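Local coordinates for DUF1254 domain-containing protein (Vibrio parahaemolyticus, PDB 3U07) that is of unknown function but combines DUF1254 and DUF1214 family regions in one chain and is probably exported from the cytoplasm, at residues H368-D372 with R373-A377; D418-Q422 with S423-Q427; A176-A179 with L180-D184. The protein carries 2 engineered substitutions. All coordinates share one frame; numbering follows the deposited sequence.

Contact 1. Residues H368-D372 with R373-A377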
loop_
_atom_site.group_PDB
_atom_site.type_symbol
_atom_site.label_atom_id
_atom_site.label_comp_id
_atom_site.label_asym_id
_atom_site.label_seq_id
_atom_site.Cartn_x
_atom_site.Cartn_y
_atom_site.Cartn_z
ATOM N N HIS A 368 -1.188 -3.371 22.203
ATOM C CA HIS A 368 -0.245 -2.551 21.462
ATOM C C HIS A 368 -0.879 -1.352 20.780
ATOM O O HIS A 368 -0.183 -0.532 20.181
ATOM C CB HIS A 368 0.451 -3.432 20.427
ATOM C CG HIS A 368 0.946 -4.726 20.994
ATOM N ND1 HIS A 368 2.146 -4.836 21.664
ATOM C CD2 HIS A 368 0.358 -5.944 21.074
ATOM C CE1 HIS A 368 2.274 -6.064 22.136
ATOM N NE2 HIS A 368 1.202 -6.756 21.792
ATOM N N SER A 369 -2.199 -1.246 20.874
ATOM C CA SER A 369 -2.898 -0.136 20.246
ATOM C C SER A 369 -4.191 0.207 20.975
ATOM O O SER A 369 -4.696 -0.580 21.774
ATOM C CB SER A 369 -3.214 -0.483 18.789
ATOM O OG SER A 369 -4.054 -1.624 18.719
ATOM N N ARG A 370 -4.700 1.403 20.701
ATOM C CA ARG A 370 -5.952 1.890 21.274
ATOM C C ARG A 370 -6.633 2.653 20.143
ATOM O O ARG A 370 -5.957 3.209 19.272
ATOM C CB ARG A 370 -5.693 2.839 22.445
ATOM C CG ARG A 370 -5.221 2.173 23.731
ATOM C CD ARG A 370 -6.343 1.393 24.412
ATOM N NE ARG A 370 -6.494 0.043 23.879
ATOM C CZ ARG A 370 -7.394 -0.834 24.315
ATOM N NH1 ARG A 370 -8.228 -0.504 25.292
ATOM N NH2 ARG A 370 -7.459 -2.044 23.776
ATOM N N GLY A 371 -7.959 2.683 20.149
ATOM C CA GLY A 371 -8.668 3.382 19.093
ATOM C C GLY A 371 -10.113 3.627 19.464
ATOM O O GLY A 371 -10.509 3.361 20.597
ATOM N N ASP A 372 -10.908 4.124 18.520
ATOM C CA ASP A 372 -12.308 4.400 18.802
ATOM C C ASP A 372 -13.124 3.134 19.051
ATOM O O ASP A 372 -14.185 3.191 19.667
ATOM C CB ASP A 372 -12.935 5.240 17.678
ATOM C CG ASP A 372 -12.835 4.579 16.314
ATOM O OD1 ASP A 372 -11.711 4.259 15.880
ATOM O OD2 ASP A 372 -13.889 4.389 15.671
ATOM N N ARG A 373 -12.623 1.991 18.591
ATOM C CA ARG A 373 -13.315 0.720 18.792
ATOM C C ARG A 373 -13.041 0.139 20.179
ATOM O O ARG A 373 -13.713 -0.802 20.600
ATOM C CB ARG A 373 -12.881 -0.302 17.731
ATOM C CG ARG A 373 -13.328 0.026 16.317
ATOM C CD ARG A 373 -14.830 -0.168 16.140
ATOM N NE ARG A 373 -15.208 -1.578 16.057
ATOM C CZ ARG A 373 -15.762 -2.143 14.987
ATOM N NH1 ARG A 373 -16.004 -1.417 13.903
ATOM N NH2 ARG A 373 -16.073 -3.433 14.999
ATOM N N THR A 374 -12.062 0.698 20.886
ATOM C CA THR A 374 -11.712 0.200 22.215
ATOM C C THR A 374 -11.768 1.253 23.320
ATOM O O THR A 374 -11.515 0.948 24.484
ATOM C CB THR A 374 -10.306 -0.441 22.211
ATOM O OG1 THR A 374 -9.338 0.518 21.766
ATOM C CG2 THR A 374 -10.275 -1.649 21.283
HETATM N N MSE A 375 -12.099 2.489 22.958
HETATM C CA MSE A 375 -12.202 3.572 23.937
HETATM C C MSE A 375 -13.447 4.408 23.675
HETATM O O MSE A 375 -14.013 4.370 22.582
HETATM C CB MSE A 375 -11.011 4.532 23.852
HETATM C CG MSE A 375 -9.629 3.942 23.949
HETATM SE SE MSE A 375 -8.376 5.422 24.085
HETATM C CE MSE A 375 -8.438 6.059 22.278
ATOM N N LYS A 376 -13.857 5.177 24.679
ATOM C CA LYS A 376 -15.003 6.070 24.547
ATOM C C LYS A 376 -14.587 7.469 24.995
ATOM O O LYS A 376 -13.892 7.633 25.995
ATOM C CB LYS A 376 -16.197 5.575 25.375
ATOM C CG LYS A 376 -17.241 4.803 24.556
ATOM C CD LYS A 376 -16.740 3.430 24.123
ATOM C CE LYS A 376 -17.763 2.695 23.258
ATOM N NZ LYS A 376 -17.770 3.166 21.843
ATOM N N ALA A 377 -15.012 8.475 24.239
ATOM C CA ALA A 377 -14.671 9.865 24.520
ATOM C C ALA A 377 -15.334 10.443 25.765
ATOM O O ALA A 377 -16.492 10.147 26.059
ATOM C CB ALA A 377 -15.008 10.726 23.311
HETATM O O HOH W 1 -10.217 1.433 16.683
#
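G371 and T374 close a type I beta turn that follows edge strand 369-371 of an antiparallel sheet. T374 N donates to G371 O (3.1 Å), and D372 and R373, at the two central positions, both keep right-handed helical backbone angles. The chain direction over 370-372 and that over 373-376 differ by about 80°. A second bond ties the same two residues: G371 N donates to T374 OG1 at 3.0 Å. A chi1 of 58° sets that hydroxyl between its own backbone N and carbonyl carbon, which brings it back to the strand end. The hydroxyl also lies over the centre of the R370 guanidinium, 3.5 Å above its plane. R370 is bent at chi2 and chi3 so that NE folds back onto S369 O (2.8 Å, N-H...O angle 174°), within the guanidinium plane; with NH1 bonded to P398 O, the flat group is fixed in rotation. Selenomethionine M375 crosses R370 at a slant, its SE 4.1 Å from R370 CB, and packs on Y383, I385 and W348. The carboxylate of D372 accepts from W348 N through OD1, and a water donates to this same oxygen (3.3 Å) while accepting from R373 N (3.1 Å).

Contact 2. Residues D418-Q422 with S423-Q427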
loop_
_atom_site.group_PDB
_atom_site.type_symbol
_atom_site.label_atom_id
_atom_site.label_comp_id
_atom_site.label_asym_id
_atom_site.label_seq_id
_atom_site.Cartn_x
_atom_site.Cartn_y
_atom_site.Cartn_z
ATOM N N ASP A 418 -10.876 12.526 6.244
ATOM C CA ASP A 418 -11.333 13.657 5.444
ATOM C C ASP A 418 -10.142 14.306 4.739
ATOM O O ASP A 418 -9.008 13.854 4.893
ATOM C CB ASP A 418 -12.096 14.676 6.317
ATOM C CG ASP A 418 -11.193 15.456 7.275
ATOM O OD1 ASP A 418 -9.998 15.127 7.423
ATOM O OD2 ASP A 418 -11.699 16.414 7.895
ATOM N N ASP A 419 -10.394 15.359 3.969
ATOM C CA ASP A 419 -9.332 16.022 3.222
ATOM C C ASP A 419 -8.142 16.505 4.046
ATOM O O ASP A 419 -6.994 16.267 3.675
ATOM C CB ASP A 419 -9.895 17.201 2.414
ATOM C CG ASP A 419 -10.841 16.760 1.307
ATOM O OD1 ASP A 419 -10.803 15.573 0.925
ATOM O OD2 ASP A 419 -11.611 17.607 0.809
ATOM N N ALA A 420 -8.412 17.182 5.160
ATOM C CA ALA A 420 -7.349 17.717 6.009
ATOM C C ALA A 420 -6.354 16.656 6.465
ATOM O O ALA A 420 -5.153 16.913 6.548
ATOM C CB ALA A 420 -7.958 18.431 7.216
ATOM N N ILE A 421 -6.853 15.465 6.767
ATOM C CA ILE A 421 -5.983 14.378 7.188
ATOM C C ILE A 421 -5.218 13.845 5.975
ATOM O O ILE A 421 -4.018 13.581 6.048
ATOM C CB ILE A 421 -6.799 13.231 7.823
ATOM C CG1 ILE A 421 -7.319 13.666 9.200
ATOM C CG2 ILE A 421 -5.940 11.978 7.925
ATOM C CD1 ILE A 421 -8.311 12.694 9.842
ATOM N N GLN A 422 -5.926 13.697 4.858
ATOM C CA GLN A 422 -5.343 13.192 3.614
ATOM C C GLN A 422 -4.214 14.050 3.061
ATOM O O GLN A 422 -3.203 13.531 2.593
ATOM C CB GLN A 422 -6.414 13.094 2.528
ATOM C CG GLN A 422 -7.465 12.016 2.719
ATOM C CD GLN A 422 -8.554 12.112 1.667
ATOM O OE1 GLN A 422 -8.269 12.229 0.474
ATOM N NE2 GLN A 422 -9.807 12.065 2.102
ATOM N N SER A 423 -4.400 15.364 3.117
ATOM C CA SER A 423 -3.431 16.315 2.577
ATOM C C SER A 423 -2.190 16.553 3.421
ATOM O O SER A 423 -1.207 17.116 2.939
ATOM C CB SER A 423 -4.118 17.658 2.342
ATOM O OG SER A 423 -4.456 18.258 3.580
ATOM N N GLY A 424 -2.234 16.136 4.679
ATOM C CA GLY A 424 -1.099 16.354 5.556
ATOM C C GLY A 424 -1.322 17.556 6.461
ATOM O O GLY A 424 -0.519 17.827 7.350
ATOM N N GLU A 425 -2.416 18.281 6.240
ATOM C CA GLU A 425 -2.725 19.457 7.050
ATOM C C GLU A 425 -2.913 19.060 8.516
ATOM O O GLU A 425 -2.207 19.552 9.395
ATOM C CB GLU A 425 -3.988 20.142 6.516
ATOM C CG GLU A 425 -4.316 21.470 7.180
ATOM C CD GLU A 425 -5.486 22.180 6.520
ATOM O OE1 GLU A 425 -6.511 21.518 6.257
ATOM O OE2 GLU A 425 -5.388 23.400 6.272
ATOM N N TYR A 426 -3.858 18.162 8.774
ATOM C CA TYR A 426 -4.122 17.701 10.134
ATOM C C TYR A 426 -2.834 17.216 10.790
ATOM O O TYR A 426 -2.072 16.457 10.194
ATOM C CB TYR A 426 -5.134 16.556 10.113
ATOM C CG TYR A 426 -5.346 15.881 11.452
ATOM C CD1 TYR A 426 -6.260 16.387 12.380
ATOM C CD2 TYR A 426 -4.657 14.715 11.778
ATOM C CE1 TYR A 426 -6.487 15.740 13.594
ATOM C CE2 TYR A 426 -4.874 14.063 12.987
ATOM C CZ TYR A 426 -5.792 14.577 13.886
ATOM O OH TYR A 426 -6.037 13.910 15.065
ATOM N N GLN A 427 -2.598 17.651 12.022
ATOM C CA GLN A 427 -1.403 17.254 12.753
ATOM C C GLN A 427 -1.753 16.236 13.828
ATOM O O GLN A 427 -2.792 16.330 14.475
ATOM C CB GLN A 427 -0.743 18.478 13.395
ATOM C CG GLN A 427 -0.296 19.536 12.398
ATOM C CD GLN A 427 0.795 19.035 11.474
ATOM O OE1 GLN A 427 1.926 18.799 11.902
ATOM N NE2 GLN A 427 0.461 18.861 10.198
#
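I421 and Y426 lie side by side and point the same way, one from a helix of little more than one turn and the other from the chain that leaves it. The touching atoms are I421 CG1 and Y426 CG, 3.7 Å apart. Y426 reaches this place because its CG is opposite the backbone N (chi1 172°), which places CB and the near end of the ring against I421 CG1, while the far end leads away. E425 also extends its whole side chain, but along the outer side, and OE1 comes to 3.5 Å from A420 CB.

A side-chain cap marks one end of the helix and a change of backbone angles the other. D418 is the N-cap: its OD1 accepts from I421 N at 3.2 Å, nearly head-on to the carboxylate oxygen. At the other end G424 is the first residue to leave helical angles, with a positive phi of 100°, and its N makes a weak bond to I421 O. S423 N still donates to D419 O (2.8 Å). The S423 hydroxyl, turned back over the helix, has two weak candidates, D419 O at 3.2 Å and A420 O at 3.3 Å, and the choice is not settled. Beyond the glycine, Y426 N donates to A420 O (2.9 Å), approaching from above the carbonyl plane and folding the exit chain against the helix. The Q427 side chain turns back to E425, NE2 donating to E425 O at 2.9 Å (N-H...O angle 176°).

The helix follows strand 408-417, to which the Q422 side-chain amide returns by a bond to A417 O, while the Y426 ring meets F414 of that strand nearly perpendicularly. I421 and Q422 pack on S315 of strand 315-319, and R317 from the same strand donates to the carbonyls of I421 and Y426, binding the helix and its exit to the sheet before strand 432-434 begins.

Contact 3. Residues A176-A179 with L180-D184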
loop_
_atom_site.group_PDB
_atom_site.type_symbol
_atom_site.label_atom_id
_atom_site.label_comp_id
_atom_site.label_asym_id
_atom_site.label_seq_id
_atom_site.Cartn_x
_atom_site.Cartn_y
_atom_site.Cartn_z
ATOM N N ALA A 176 -11.098 -12.341 15.729
ATOM C CA ALA A 176 -10.212 -12.707 14.636
ATOM C C ALA A 176 -10.642 -14.059 14.078
ATOM O O ALA A 176 -10.519 -14.315 12.881
ATOM C CB ALA A 176 -8.776 -12.776 15.132
ATOM N N LYS A 177 -11.144 -14.926 14.948
ATOM C CA LYS A 177 -11.589 -16.234 14.499
ATOM C C LYS A 177 -12.811 -16.060 13.594
ATOM O O LYS A 177 -13.080 -16.892 12.726
ATOM C CB LYS A 177 -11.923 -17.119 15.702
ATOM C CG LYS A 177 -11.089 -18.395 15.768
ATOM C CD LYS A 177 -11.474 -19.241 16.972
ATOM C CE LYS A 177 -10.471 -19.096 18.110
ATOM N NZ LYS A 177 -11.081 -19.412 19.435
ATOM N N VAL A 178 -13.551 -14.974 13.795
ATOM C CA VAL A 178 -14.721 -14.706 12.968
ATOM C C VAL A 178 -14.227 -14.256 11.600
ATOM O O VAL A 178 -14.610 -14.816 10.575
ATOM C CB VAL A 178 -15.607 -13.586 13.565
ATOM C CG1 VAL A 178 -16.701 -13.205 12.578
ATOM C CG2 VAL A 178 -16.229 -14.055 14.871
ATOM N N ALA A 179 -13.364 -13.244 11.601
ATOM C CA ALA A 179 -12.807 -12.702 10.368
ATOM C C ALA A 179 -12.128 -13.793 9.554
ATOM O O ALA A 179 -12.219 -13.804 8.329
ATOM C CB ALA A 179 -11.817 -11.591 10.687
ATOM N N LEU A 180 -11.453 -14.713 10.237
ATOM C CA LEU A 180 -10.764 -15.803 9.562
ATOM C C LEU A 180 -11.730 -16.704 8.806
ATOM O O LEU A 180 -11.402 -17.207 7.731
ATOM C CB LEU A 180 -9.966 -16.637 10.562
ATOM C CG LEU A 180 -8.457 -16.548 10.355
ATOM C CD1 LEU A 180 -7.755 -17.469 11.335
ATOM C CD2 LEU A 180 -8.118 -16.928 8.919
ATOM N N ASN A 181 -12.914 -16.926 9.370
ATOM C CA ASN A 181 -13.901 -17.758 8.697
ATOM C C ASN A 181 -14.346 -17.063 7.420
ATOM O O ASN A 181 -14.768 -17.713 6.465
ATOM C CB ASN A 181 -15.115 -18.012 9.591
ATOM C CG ASN A 181 -14.969 -19.273 10.413
ATOM O OD1 ASN A 181 -14.449 -20.280 9.933
ATOM N ND2 ASN A 181 -15.441 -19.231 11.653
ATOM N N TYR A 182 -14.252 -15.737 7.408
ATOM C CA TYR A 182 -14.629 -14.973 6.231
ATOM C C TYR A 182 -13.507 -14.978 5.189
ATOM O O TYR A 182 -13.753 -15.241 4.008
ATOM C CB TYR A 182 -14.988 -13.537 6.622
ATOM C CG TYR A 182 -16.405 -13.384 7.130
ATOM C CD1 TYR A 182 -17.491 -13.712 6.321
ATOM C CD2 TYR A 182 -16.664 -12.904 8.414
ATOM C CE1 TYR A 182 -18.802 -13.566 6.777
ATOM C CE2 TYR A 182 -17.971 -12.754 8.878
ATOM C CZ TYR A 182 -19.033 -13.088 8.054
ATOM O OH TYR A 182 -20.325 -12.949 8.511
HETATM N N MSE A 183 -12.277 -14.715 5.627
HETATM C CA MSE A 183 -11.140 -14.682 4.709
HETATM C C MSE A 183 -10.977 -15.999 3.966
HETATM O O MSE A 183 -10.523 -16.024 2.824
HETATM C CB MSE A 183 -9.838 -14.377 5.455
HETATM C CG MSE A 183 -10.010 -13.618 6.754
HETATM SE SE MSE A 183 -8.505 -12.500 7.183
HETATM C CE MSE A 183 -7.208 -13.203 5.935
ATOM N N ASP A 184 -11.343 -17.096 4.620
ATOM C CA ASP A 184 -11.221 -18.413 4.014
ATOM C C ASP A 184 -12.119 -18.536 2.798
ATOM O O ASP A 184 -11.886 -19.373 1.925
ATOM C CB ASP A 184 -11.578 -19.496 5.038
ATOM C CG ASP A 184 -10.454 -19.762 6.021
ATOM O OD1 ASP A 184 -9.821 -18.792 6.486
ATOM O OD2 ASP A 184 -10.207 -20.943 6.337
#
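L180 N donates to A176 O at 2.8 Å (N-H...O angle 152°), a regular alpha-helical i to i+4 bond in the amphipathic helix 173-183, which links the end of strand 161-169 to strand 187-190. The next rung is slacker. N181 N is shared between K177 O at 3.4 Å and V178 O at 3.0 Å, both weak, and Y182 N makes a similarly weak bond to V178 O at 3.3 Å. Together these weak bonds, some long and some bent, mix i+3 with i+4 pairing, consistent with a helix that is not evenly wound here. M183 N also points to A179 O, but the modelled position of that oxygen is doubtful. Among the charged side chains, K177 turns away from the later residues and forms a salt bridge with E174, one turn earlier.

The side chains divide the helix into two faces. A179 and selenomethionine M183 are buried on one, against L83 and I168 of the neighbouring strands 82-90 and 161-169; M183 also meets L85. K177, L180 and N181 are exposed, which gives the helix its amphipathic character. On the flank, V178 and Y182 run side by side and point the same way. V178 has CG1 opposite its backbone N (chi1 172°), and this methyl comes 3.9 Å from Y182 CE2. V178 and A179 touch R107, and Y182 touches D104, in the loop between strands 96-100 and 109-115. At the ring's own base the fit is closer: A179 CA lies at the ring edge near its plane, and Y182 CD2 comes 3.5 Å from V178 O.

Overall arrangement
None of the three contacts is central: each is partly buried, their centres about 18 to 24 Å from the centre of the chain, and none touches another. Contacts 1 and 2 serve one antiparallel sheet, the first leaving its edge strand 369-371, the second following its strand 408-417. Contact 3 belongs to the DUF1254 range. Yet contacts 2 and 3 occupy matching places, each on a helix between the fourth strand of a 1-4-2-3 sheet and the fourth of a 3-2-1-4 sheet, consistent with a repeated topology. Their chemistry differs: a backbone bond and a threonine hydroxyl close the turn of contact 1, an N-cap and a positive-phi glycine bound the short helix of contact 2, and backbone rungs dominate contact 3.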